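Local coordinates for protein arginine N-methyltransferase SFM1 (Saccharomyces cerevisiae, PDB 5C74) that transfers a methyl group from S-adenosyl-L-methionine to an arginine of ribosomal protein S3, giving the monomethylated side chain, at residues Lys2-His7 / Phe99-Phe104; Leu82-Ala87 / Leu128-Leu133; Leu133-Met138 / Pro179-Leu184. All blocks are in the same frame, centred on the assembly; numbering follows the deposited sequence.

Contact 1 (Lys2-His7 / Phe99-Phe104); sequences KYIIEH and FDYFVF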
loop_
_atom_site.group_PDB
_atom_site.type_symbol
_atom_site.label_atom_id
_atom_site.label_comp_id
_atom_site.label_asym_id
_atom_site.label_seq_id
_atom_site.Cartn_x
_atom_site.Cartn_y
_atom_site.Cartn_z
ATOM N N LYS A 2 -20.331 1.471 -14.168
ATOM C CA LYS A 2 -19.771 1.049 -12.900
ATOM C C LYS A 2 -18.348 0.583 -13.137
ATOM O O LYS A 2 -18.003 0.204 -14.251
ATOM C CB LYS A 2 -20.617 -0.043 -12.279
ATOM C CG LYS A 2 -21.984 0.490 -11.842
ATOM C CD LYS A 2 -22.946 -0.621 -11.519
ATOM C CE LYS A 2 -24.185 -0.487 -12.378
ATOM N NZ LYS A 2 -23.919 -0.791 -13.807
ATOM N N TYR A 3 -17.528 0.624 -12.091
ATOM C CA TYR A 3 -16.093 0.437 -12.237
ATOM C C TYR A 3 -15.612 -0.717 -11.382
ATOM O O TYR A 3 -15.981 -0.820 -10.219
ATOM C CB TYR A 3 -15.367 1.716 -11.859
ATOM C CG TYR A 3 -15.775 2.826 -12.787
ATOM C CD1 TYR A 3 -15.151 2.980 -14.017
ATOM C CD2 TYR A 3 -16.837 3.667 -12.468
ATOM C CE1 TYR A 3 -15.551 3.977 -14.899
ATOM C CE2 TYR A 3 -17.245 4.665 -13.346
ATOM C CZ TYR A 3 -16.589 4.810 -14.555
ATOM O OH TYR A 3 -16.991 5.784 -15.435
ATOM N N ILE A 4 -14.794 -1.580 -11.968
ATOM C CA ILE A 4 -14.231 -2.701 -11.225
ATOM C C ILE A 4 -12.713 -2.571 -11.254
ATOM O O ILE A 4 -12.120 -2.436 -12.315
ATOM C CB ILE A 4 -14.663 -4.064 -11.827
ATOM C CG1 ILE A 4 -16.195 -4.192 -11.820
ATOM C CG2 ILE A 4 -14.015 -5.246 -11.071
ATOM C CD1 ILE A 4 -16.720 -5.350 -12.675
ATOM N N ILE A 5 -12.080 -2.596 -10.088
ATOM C CA ILE A 5 -10.622 -2.521 -10.041
ATOM C C ILE A 5 -10.094 -3.788 -9.416
ATOM O O ILE A 5 -10.449 -4.111 -8.289
ATOM C CB ILE A 5 -10.122 -1.306 -9.214
ATOM C CG1 ILE A 5 -10.606 0.010 -9.827
ATOM C CG2 ILE A 5 -8.597 -1.321 -9.120
ATOM C CD1 ILE A 5 -10.313 1.213 -8.964
ATOM N N GLU A 6 -9.260 -4.519 -10.133
ATOM C CA GLU A 6 -8.645 -5.693 -9.536
ATOM C C GLU A 6 -7.542 -5.210 -8.606
ATOM O O GLU A 6 -6.607 -4.542 -9.042
ATOM C CB GLU A 6 -8.072 -6.626 -10.601
ATOM C CG GLU A 6 -9.114 -7.201 -11.561
ATOM C CD GLU A 6 -8.580 -8.397 -12.328
ATOM O OE1 GLU A 6 -7.460 -8.290 -12.886
ATOM O OE2 GLU A 6 -9.268 -9.448 -12.342
ATOM N N HIS A 7 -7.640 -5.552 -7.329
ATOM C CA HIS A 7 -6.650 -5.106 -6.360
ATOM C C HIS A 7 -5.919 -6.347 -5.912
ATOM O O HIS A 7 -6.240 -6.902 -4.880
ATOM C CB HIS A 7 -7.306 -4.377 -5.178
ATOM C CG HIS A 7 -6.321 -3.774 -4.215
ATOM N ND1 HIS A 7 -5.948 -2.446 -4.265
ATOM C CD2 HIS A 7 -5.625 -4.322 -3.184
ATOM C CE1 HIS A 7 -5.066 -2.201 -3.307
ATOM N NE2 HIS A 7 -4.855 -3.322 -2.636
ATOM N N PHE A 99 -21.698 -0.747 -22.857
ATOM C CA PHE A 99 -20.992 -1.225 -21.663
ATOM C C PHE A 99 -21.688 -0.826 -20.370
ATOM O O PHE A 99 -22.153 0.308 -20.240
ATOM C CB PHE A 99 -19.564 -0.672 -21.641
ATOM C CG PHE A 99 -18.739 -1.046 -22.845
ATOM C CD1 PHE A 99 -18.641 -2.365 -23.262
ATOM C CD2 PHE A 99 -18.058 -0.068 -23.559
ATOM C CE1 PHE A 99 -17.876 -2.710 -24.371
ATOM C CE2 PHE A 99 -17.294 -0.400 -24.665
ATOM C CZ PHE A 99 -17.204 -1.721 -25.076
ATOM N N ASP A 100 -21.725 -1.746 -19.405
ATOM C CA ASP A 100 -22.278 -1.471 -18.080
ATOM C C ASP A 100 -21.171 -1.363 -17.030
ATOM O O ASP A 100 -21.335 -0.675 -16.022
ATOM C CB ASP A 100 -23.256 -2.568 -17.676
ATOM C CG ASP A 100 -24.343 -2.770 -18.708
ATOM O OD1 ASP A 100 -24.898 -1.758 -19.160
ATOM O OD2 ASP A 100 -24.615 -3.925 -19.083
ATOM N N TYR A 101 -20.052 -2.046 -17.294
ATOM C CA TYR A 101 -18.898 -2.089 -16.390
ATOM C C TYR A 101 -17.618 -1.765 -17.130
ATOM O O TYR A 101 -17.485 -2.082 -18.308
ATOM C CB TYR A 101 -18.756 -3.471 -15.746
ATOM C CG TYR A 101 -19.862 -3.766 -14.763
ATOM C CD1 TYR A 101 -19.742 -3.388 -13.433
ATOM C CD2 TYR A 101 -21.021 -4.421 -15.165
ATOM C CE1 TYR A 101 -20.754 -3.667 -12.509
ATOM C CE2 TYR A 101 -22.046 -4.695 -14.254
ATOM C CZ TYR A 101 -21.899 -4.312 -12.932
ATOM O OH TYR A 101 -22.897 -4.580 -12.032
ATOM N N PHE A 102 -16.675 -1.160 -16.413
ATOM C CA PHE A 102 -15.364 -0.807 -16.947
ATOM C C PHE A 102 -14.351 -1.387 -15.975
ATOM O O PHE A 102 -14.418 -1.112 -14.779
ATOM C CB PHE A 102 -15.208 0.712 -17.056
ATOM C CG PHE A 102 -13.968 1.143 -17.791
ATOM C CD1 PHE A 102 -12.767 1.318 -17.117
ATOM C CD2 PHE A 102 -14.005 1.383 -19.155
ATOM C CE1 PHE A 102 -11.628 1.727 -17.792
ATOM C CE2 PHE A 102 -12.857 1.795 -19.834
ATOM C CZ PHE A 102 -11.677 1.961 -19.149
ATOM N N VAL A 103 -13.438 -2.203 -16.486
ATOM C CA VAL A 103 -12.550 -2.997 -15.633
ATOM C C VAL A 103 -11.088 -2.556 -15.733
ATOM O O VAL A 103 -10.567 -2.377 -16.824
ATOM C CB VAL A 103 -12.639 -4.480 -16.007
ATOM C CG1 VAL A 103 -11.662 -5.303 -15.184
ATOM C CG2 VAL A 103 -14.079 -4.986 -15.825
ATOM N N PHE A 104 -10.448 -2.365 -14.585
ATOM C CA PHE A 104 -9.008 -2.137 -14.517
ATOM C C PHE A 104 -8.374 -3.444 -14.125
ATOM O O PHE A 104 -8.561 -3.912 -12.995
ATOM C CB PHE A 104 -8.651 -1.051 -13.505
ATOM C CG PHE A 104 -9.120 0.309 -13.901
ATOM C CD1 PHE A 104 -10.442 0.686 -13.688
ATOM C CD2 PHE A 104 -8.250 1.206 -14.499
ATOM C CE1 PHE A 104 -10.885 1.938 -14.062
ATOM C CE2 PHE A 104 -8.682 2.461 -14.872
ATOM C CZ PHE A 104 -9.997 2.829 -14.653
#
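The carbonyl oxygen of Asp-100 is gripped twice by Lys-2: Lys-2 N donates to Asp-100 O at 3.0 Å, and Lys-2 NZ adds a weak bond to it. Bends at chi3 and chi4 fold the lysine back, and its NZ comes over a face of the Tyr-101 ring, 4.4 Å from the centroid and 21° off the ring normal, a cation-pi contact. The ammonium also pairs with Glu-73, whose backbone oxygen bonds Tyr-101 OH. Strands 2-6 and 101-104 run parallel, 20° apart, at the centre of the six-stranded sheet of this SPOUT-family protein. Phe-102 N bonds Lys-2 O, Ile-4 N bonds Phe-102 O, Glu-6 N bonds Phe-104 O, and the shortest link, Phe-104 N to Ile-4 O, is 2.8 Å and nearly straight at 173°. On the face carrying Lys-2, Ile-4 CD1 reaches Tyr-101 CD1 at 3.7 Å and touches Val-103 CG2. On the other, Tyr-3 CD1 packs against Phe-102 CB (3.8 Å) and Ile-5 lies beside Phe-104, under helix 140-151. This chemistry implies a buried, mostly apolar strand pair fastened by backbone bonds, with the Lys-2 charge met at its N-terminal end by Glu-73, a ring face and a carbonyl.

Contact 2 (Leu82-Ala87 / Leu128-Leu133); sequences LLDPRA and LISRRL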
loop_
_atom_site.group_PDB
_atom_site.type_symbol
_atom_site.label_atom_id
_atom_site.label_comp_id
_atom_site.label_asym_id
_atom_site.label_seq_id
_atom_site.Cartn_x
_atom_site.Cartn_y
_atom_site.Cartn_z
ATOM N N LEU A 82 -12.844 -3.655 -20.913
ATOM C CA LEU A 82 -11.569 -3.788 -20.224
ATOM C C LEU A 82 -10.623 -2.692 -20.703
ATOM O O LEU A 82 -10.383 -2.565 -21.900
ATOM C CB LEU A 82 -10.958 -5.167 -20.474
ATOM C CG LEU A 82 -9.546 -5.382 -19.922
ATOM C CD1 LEU A 82 -9.561 -5.484 -18.376
ATOM C CD2 LEU A 82 -8.940 -6.630 -20.544
ATOM N N LEU A 83 -10.117 -1.879 -19.781
ATOM C CA LEU A 83 -9.052 -0.937 -20.132
ATOM C C LEU A 83 -7.875 -1.731 -20.654
ATOM O O LEU A 83 -7.366 -2.623 -19.978
ATOM C CB LEU A 83 -8.606 -0.091 -18.937
ATOM C CG LEU A 83 -7.419 0.827 -19.284
ATOM C CD1 LEU A 83 -7.842 1.858 -20.342
ATOM C CD2 LEU A 83 -6.842 1.517 -18.050
ATOM N N ASP A 84 -7.444 -1.419 -21.865
ATOM C CA ASP A 84 -6.424 -2.233 -22.506
ATOM C C ASP A 84 -5.444 -1.309 -23.240
ATOM O O ASP A 84 -5.763 -0.792 -24.302
ATOM C CB ASP A 84 -7.088 -3.230 -23.464
ATOM C CG ASP A 84 -6.113 -4.239 -24.067
ATOM O OD1 ASP A 84 -4.882 -4.122 -23.861
ATOM O OD2 ASP A 84 -6.593 -5.150 -24.779
ATOM N N PRO A 85 -4.250 -1.102 -22.669
ATOM C CA PRO A 85 -3.255 -0.239 -23.327
ATOM C C PRO A 85 -2.738 -0.804 -24.654
ATOM O O PRO A 85 -2.138 -0.055 -25.433
ATOM C CB PRO A 85 -2.125 -0.149 -22.294
ATOM C CG PRO A 85 -2.302 -1.350 -21.415
ATOM C CD PRO A 85 -3.784 -1.603 -21.364
ATOM N N ARG A 86 -2.979 -2.086 -24.923
ATOM C CA ARG A 86 -2.548 -2.684 -26.189
ATOM C C ARG A 86 -3.623 -2.584 -27.273
ATOM O O ARG A 86 -3.394 -2.958 -28.428
ATOM C CB ARG A 86 -2.152 -4.149 -25.974
ATOM C CG ARG A 86 -1.061 -4.356 -24.930
ATOM C CD ARG A 86 0.340 -4.197 -25.509
ATOM N NE ARG A 86 0.594 -2.833 -25.960
ATOM C CZ ARG A 86 0.934 -1.827 -25.160
ATOM N NH1 ARG A 86 1.077 -2.031 -23.857
ATOM N NH2 ARG A 86 1.139 -0.615 -25.663
ATOM N N ALA A 87 -4.805 -2.098 -26.899
ATOM C CA ALA A 87 -5.891 -1.927 -27.861
ATOM C C ALA A 87 -5.654 -0.662 -28.671
ATOM O O ALA A 87 -4.850 0.177 -28.276
ATOM C CB ALA A 87 -7.244 -1.861 -27.146
ATOM N N LEU A 128 -15.374 -9.911 -22.200
ATOM C CA LEU A 128 -14.761 -8.582 -22.225
ATOM C C LEU A 128 -14.528 -8.013 -23.623
ATOM O O LEU A 128 -14.248 -8.746 -24.569
ATOM C CB LEU A 128 -13.416 -8.624 -21.489
ATOM C CG LEU A 128 -13.517 -9.174 -20.071
ATOM C CD1 LEU A 128 -12.170 -9.685 -19.613
ATOM C CD2 LEU A 128 -14.014 -8.085 -19.161
ATOM N N ILE A 129 -14.627 -6.692 -23.720
ATOM C CA ILE A 129 -14.279 -5.948 -24.931
ATOM C C ILE A 129 -13.233 -4.900 -24.567
ATOM O O ILE A 129 -13.448 -4.089 -23.668
ATOM C CB ILE A 129 -15.521 -5.256 -25.554
ATOM C CG1 ILE A 129 -16.612 -6.281 -25.884
ATOM C CG2 ILE A 129 -15.125 -4.453 -26.800
ATOM C CD1 ILE A 129 -16.267 -7.195 -27.032
ATOM N N SER A 130 -12.092 -4.921 -25.251
ATOM C CA SER A 130 -11.006 -3.994 -24.960
ATOM C C SER A 130 -11.268 -2.577 -25.483
ATOM O O SER A 130 -11.776 -2.401 -26.594
ATOM C CB SER A 130 -9.696 -4.513 -25.572
ATOM O OG SER A 130 -9.219 -5.669 -24.901
ATOM N N ARG A 131 -10.906 -1.580 -24.682
ATOM C CA ARG A 131 -10.838 -0.190 -25.137
ATOM C C ARG A 131 -9.611 0.491 -24.578
ATOM O O ARG A 131 -9.187 0.200 -23.463
ATOM C CB ARG A 131 -12.069 0.604 -24.715
ATOM C CG ARG A 131 -13.331 0.254 -25.493
ATOM C CD ARG A 131 -13.244 0.705 -26.936
ATOM N NE ARG A 131 -14.549 0.605 -27.590
ATOM C CZ ARG A 131 -14.940 -0.446 -28.296
ATOM N NH1 ARG A 131 -14.130 -1.493 -28.425
ATOM N NH2 ARG A 131 -16.150 -0.460 -28.856
ATOM N N ARG A 132 -9.061 1.418 -25.355
ATOM C CA ARG A 132 -7.985 2.286 -24.894
ATOM C C ARG A 132 -8.556 3.589 -24.337
ATOM O O ARG A 132 -9.661 3.982 -24.694
ATOM C CB ARG A 132 -7.022 2.586 -26.064
ATOM C CG ARG A 132 -5.668 3.113 -25.654
ATOM C CD ARG A 132 -4.810 3.434 -26.883
ATOM N NE ARG A 132 -5.359 4.549 -27.657
ATOM C CZ ARG A 132 -4.674 5.236 -28.569
ATOM N NH1 ARG A 132 -3.407 4.930 -28.821
ATOM N NH2 ARG A 132 -5.253 6.235 -29.226
ATOM N N LEU A 133 -7.807 4.261 -23.463
ATOM C CA LEU A 133 -8.131 5.637 -23.087
ATOM C C LEU A 133 -6.959 6.550 -23.459
ATOM O O LEU A 133 -6.266 7.071 -22.583
ATOM C CB LEU A 133 -8.423 5.764 -21.587
ATOM C CG LEU A 133 -9.721 5.214 -21.008
ATOM C CD1 LEU A 133 -9.701 5.387 -19.470
ATOM C CD2 LEU A 133 -10.947 5.904 -21.613
#
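Ser-130 and Asp-84 meet side chain to side chain just past the end of strand 80-83, beside strand 128-131: Ser-130 OG donates at 2.7 Å to the anti lone pair of Asp-84 OD2, the one turned away from OD1. With Asp-84 CG anti to its backbone N (chi1 -173°), that carbon lies 3.9 Å from Ser-130 CB. The other oxygen is engaged as well, because Arg-86 N donates to Asp-84 OD1 at 3.0 Å from above the carboxylate plane, forming an Asx turn. A type I turn from Asp-84 to Ala-87 returns the chain, and Ala-87 CB lands 3.9 Å from Ser-130 CB. Lys-121 also bonds Ser-130 OG, so a positive charge probably lies close to the carboxylate. Behind this, strands 80-83 and 128-131 pair in parallel at one margin of the six-stranded sheet, 128-131 being its outermost strand within the chain. Leu-82 N bonds Ile-129 O, Arg-131 N bonds Leu-82 O, and Asp-84 N bonds Arg-131 O at 2.9 Å with an N-H...O angle of 151°. Leu-83 and Leu-133 cross at about a right angle, CD1 to CG 3.9 Å. Arg-132 lays its aliphatic part by the turn, CD 3.5 Å from Ala-87 O, while its NE pairs with Asp-90.

Contact 3 (Leu133-Met138 / Pro179-Leu184); sequences LGDKQM and PFRYVL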
loop_
_atom_site.group_PDB
_atom_site.type_symbol
_atom_site.label_atom_id
_atom_site.label_comp_id
_atom_site.label_asym_id
_atom_site.label_seq_id
_atom_site.Cartn_x
_atom_site.Cartn_y
_atom_site.Cartn_z
ATOM N N LEU A 133 -7.807 4.261 -23.463
ATOM C CA LEU A 133 -8.131 5.637 -23.087
ATOM C C LEU A 133 -6.959 6.550 -23.459
ATOM O O LEU A 133 -6.266 7.071 -22.583
ATOM C CB LEU A 133 -8.423 5.764 -21.587
ATOM C CG LEU A 133 -9.721 5.214 -21.008
ATOM C CD1 LEU A 133 -9.701 5.387 -19.470
ATOM C CD2 LEU A 133 -10.947 5.904 -21.613
ATOM N N GLY A 134 -6.734 6.729 -24.756
ATOM C CA GLY A 134 -5.623 7.546 -25.223
ATOM C C GLY A 134 -4.293 6.832 -25.102
ATOM O O GLY A 134 -4.221 5.717 -24.592
ATOM N N ASP A 135 -3.221 7.461 -25.566
ATOM C CA ASP A 135 -1.961 6.733 -25.622
ATOM C C ASP A 135 -1.018 7.085 -24.481
ATOM O O ASP A 135 0.176 6.794 -24.542
ATOM C CB ASP A 135 -1.279 6.965 -26.972
ATOM C CG ASP A 135 -0.851 8.394 -27.176
ATOM O OD1 ASP A 135 -1.213 9.270 -26.367
ATOM O OD2 ASP A 135 -0.161 8.647 -28.180
ATOM N N LYS A 136 -1.545 7.689 -23.425
ATOM C CA LYS A 136 -0.706 7.956 -22.259
ATOM C C LYS A 136 -1.303 7.411 -20.973
ATOM O O LYS A 136 -2.502 7.544 -20.720
ATOM C CB LYS A 136 -0.439 9.454 -22.132
ATOM C CG LYS A 136 0.527 9.941 -23.228
ATOM C CD LYS A 136 1.163 11.274 -22.908
ATOM C CE LYS A 136 2.336 11.531 -23.858
ATOM N NZ LYS A 136 1.996 11.145 -25.254
ATOM N N GLN A 137 -0.449 6.796 -20.163
ATOM C CA GLN A 137 -0.882 6.264 -18.873
ATOM C C GLN A 137 -1.508 7.333 -17.986
ATOM O O GLN A 137 -1.034 8.481 -17.929
ATOM C CB GLN A 137 0.301 5.616 -18.139
ATOM C CG GLN A 137 -0.142 4.782 -16.937
ATOM C CD GLN A 137 0.904 3.777 -16.498
ATOM O OE1 GLN A 137 2.063 4.128 -16.266
ATOM N NE2 GLN A 137 0.498 2.514 -16.385
ATOM N N MET A 138 -2.576 6.934 -17.301
ATOM C CA MET A 138 -3.287 7.756 -16.332
ATOM C C MET A 138 -3.301 7.069 -14.979
ATOM O O MET A 138 -3.281 5.833 -14.918
ATOM C CB MET A 138 -4.743 7.983 -16.772
ATOM C CG MET A 138 -4.925 8.642 -18.157
ATOM S SD MET A 138 -6.700 8.615 -18.660
ATOM C CE MET A 138 -6.642 9.992 -19.819
ATOM N N PRO A 179 4.438 11.382 -13.886
ATOM C CA PRO A 179 4.514 10.954 -15.283
ATOM C C PRO A 179 3.220 10.360 -15.793
ATOM O O PRO A 179 3.217 9.217 -16.246
ATOM C CB PRO A 179 5.620 9.890 -15.252
ATOM C CG PRO A 179 5.494 9.297 -13.879
ATOM C CD PRO A 179 5.182 10.469 -12.989
ATOM N N PHE A 180 2.145 11.140 -15.721
ATOM C CA PHE A 180 0.822 10.697 -16.121
ATOM C C PHE A 180 0.123 11.813 -16.845
ATOM O O PHE A 180 0.520 12.973 -16.752
ATOM C CB PHE A 180 -0.013 10.278 -14.907
ATOM C CG PHE A 180 0.618 9.192 -14.109
ATOM C CD1 PHE A 180 0.455 7.865 -14.484
ATOM C CD2 PHE A 180 1.387 9.490 -13.001
ATOM C CE1 PHE A 180 1.063 6.843 -13.752
ATOM C CE2 PHE A 180 1.994 8.480 -12.274
ATOM C CZ PHE A 180 1.830 7.157 -12.653
ATOM N N ARG A 181 -0.936 11.447 -17.551
ATOM C CA ARG A 181 -1.814 12.418 -18.152
ATOM C C ARG A 181 -2.934 12.679 -17.155
ATOM O O ARG A 181 -3.549 11.727 -16.667
ATOM C CB ARG A 181 -2.361 11.882 -19.478
ATOM C CG ARG A 181 -3.532 12.673 -20.041
ATOM C CD ARG A 181 -3.866 12.172 -21.454
ATOM N NE ARG A 181 -2.862 12.610 -22.418
ATOM C CZ ARG A 181 -2.711 12.112 -23.645
ATOM N NH1 ARG A 181 -3.482 11.114 -24.078
ATOM N NH2 ARG A 181 -1.764 12.610 -24.436
ATOM N N TYR A 182 -3.182 13.954 -16.841
ATOM C CA TYR A 182 -4.235 14.325 -15.890
ATOM C C TYR A 182 -5.311 15.185 -16.544
ATOM O O TYR A 182 -5.033 15.922 -17.487
ATOM C CB TYR A 182 -3.660 15.098 -14.700
ATOM C CG TYR A 182 -2.764 14.303 -13.778
ATOM C CD1 TYR A 182 -1.414 14.141 -14.068
ATOM C CD2 TYR A 182 -3.258 13.732 -12.607
ATOM C CE1 TYR A 182 -0.571 13.423 -13.216
ATOM C CE2 TYR A 182 -2.421 13.015 -11.745
ATOM C CZ TYR A 182 -1.083 12.866 -12.061
ATOM O OH TYR A 182 -0.245 12.158 -11.218
ATOM N N VAL A 183 -6.529 15.119 -16.018
ATOM C CA VAL A 183 -7.601 16.013 -16.465
ATOM C C VAL A 183 -7.399 17.371 -15.805
ATOM O O VAL A 183 -7.067 17.435 -14.622
ATOM C CB VAL A 183 -9.004 15.454 -16.092
ATOM C CG1 VAL A 183 -10.108 16.457 -16.449
ATOM C CG2 VAL A 183 -9.240 14.111 -16.786
ATOM N N LEU A 184 -7.592 18.445 -16.565
ATOM C CA LEU A 184 -7.495 19.790 -16.022
ATOM C C LEU A 184 -8.801 20.259 -15.397
ATOM O O LEU A 184 -9.884 19.970 -15.926
ATOM C CB LEU A 184 -7.093 20.764 -17.118
ATOM C CG LEU A 184 -5.632 20.642 -17.553
ATOM C CD1 LEU A 184 -5.383 21.532 -18.751
ATOM C CD2 LEU A 184 -4.703 21.022 -16.387
HETATM O O HOH W 1 -4.182 8.769 -22.472
HETATM O O HOH W 2 -3.990 9.830 -26.914
HETATM O O HOH W 3 1.803 9.276 -18.903
HETATM O O HOH W 4 3.699 6.437 -15.719
#
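Arg-181 packs closely on 133-138 by its chain and one guanidinium face, while NH1 turns to waters. Its N donates to Gln-137 O at 3.0 Å, in the carbonyl plane and with an N-H...O angle of 166°, the single direct hydrogen bond between the segments. Farther out, Lys-136 crosses the arginine at about a right angle, its CB 3.8 Å above the centre of that guanidinium face; Met-138 CE touches Arg-181 CD at 3.9 Å. A bend at chi3 (-73°) sets Arg-181 NE, which pairs with Asp-164. Gln-137 lies beside Phe-180, the amide and ring planes 42° apart; Glu-206 and His-207 of the second subunit touch Phe-180 and Pro-179. The looser side is polar. Asp-135, Lys-136 and Arg-181 form a salt-bridge network through long contacts, Asp-135 OD1 to Arg-181 NH1 being 3.7 Å. Two waters bridge this side: one joins Leu-133 O and Lys-136 N, with a weak bond from Arg-181 NH1, and the other takes bonds from Asp-135 N and Arg-181 NH1. Two more link Gln-137 O and OE1 to Pro-179 O. The connection from strand 128-131 to helix 140-151 thus packs on strand 181-183, an outermost strand, within the chain, of the three-stranded antiparallel sheet.

In the fold
From the N terminus, strand 2-6 pairs with residues 99-104, and contact 1 thereby closes a loop of 91 intervening residues. Within that loop, 82-87 opens contact 2, which closes only at 128-133; the two therefore cross along the chain. They share one parallel sheet, where strand 80-83 lies between 101-104 and 128-131 and Leu-83 N is probably bonded to Val-103 O. Contact 3 begins at Leu-133, the residue where contact 2 ends, and closes at 179-184, in series after both others. It ties the exit of the parallel sheet to the antiparallel one. Phe-102 CZ touches Leu-133 CD1 at 4.0 Å, linking contact 1 to this shared residue.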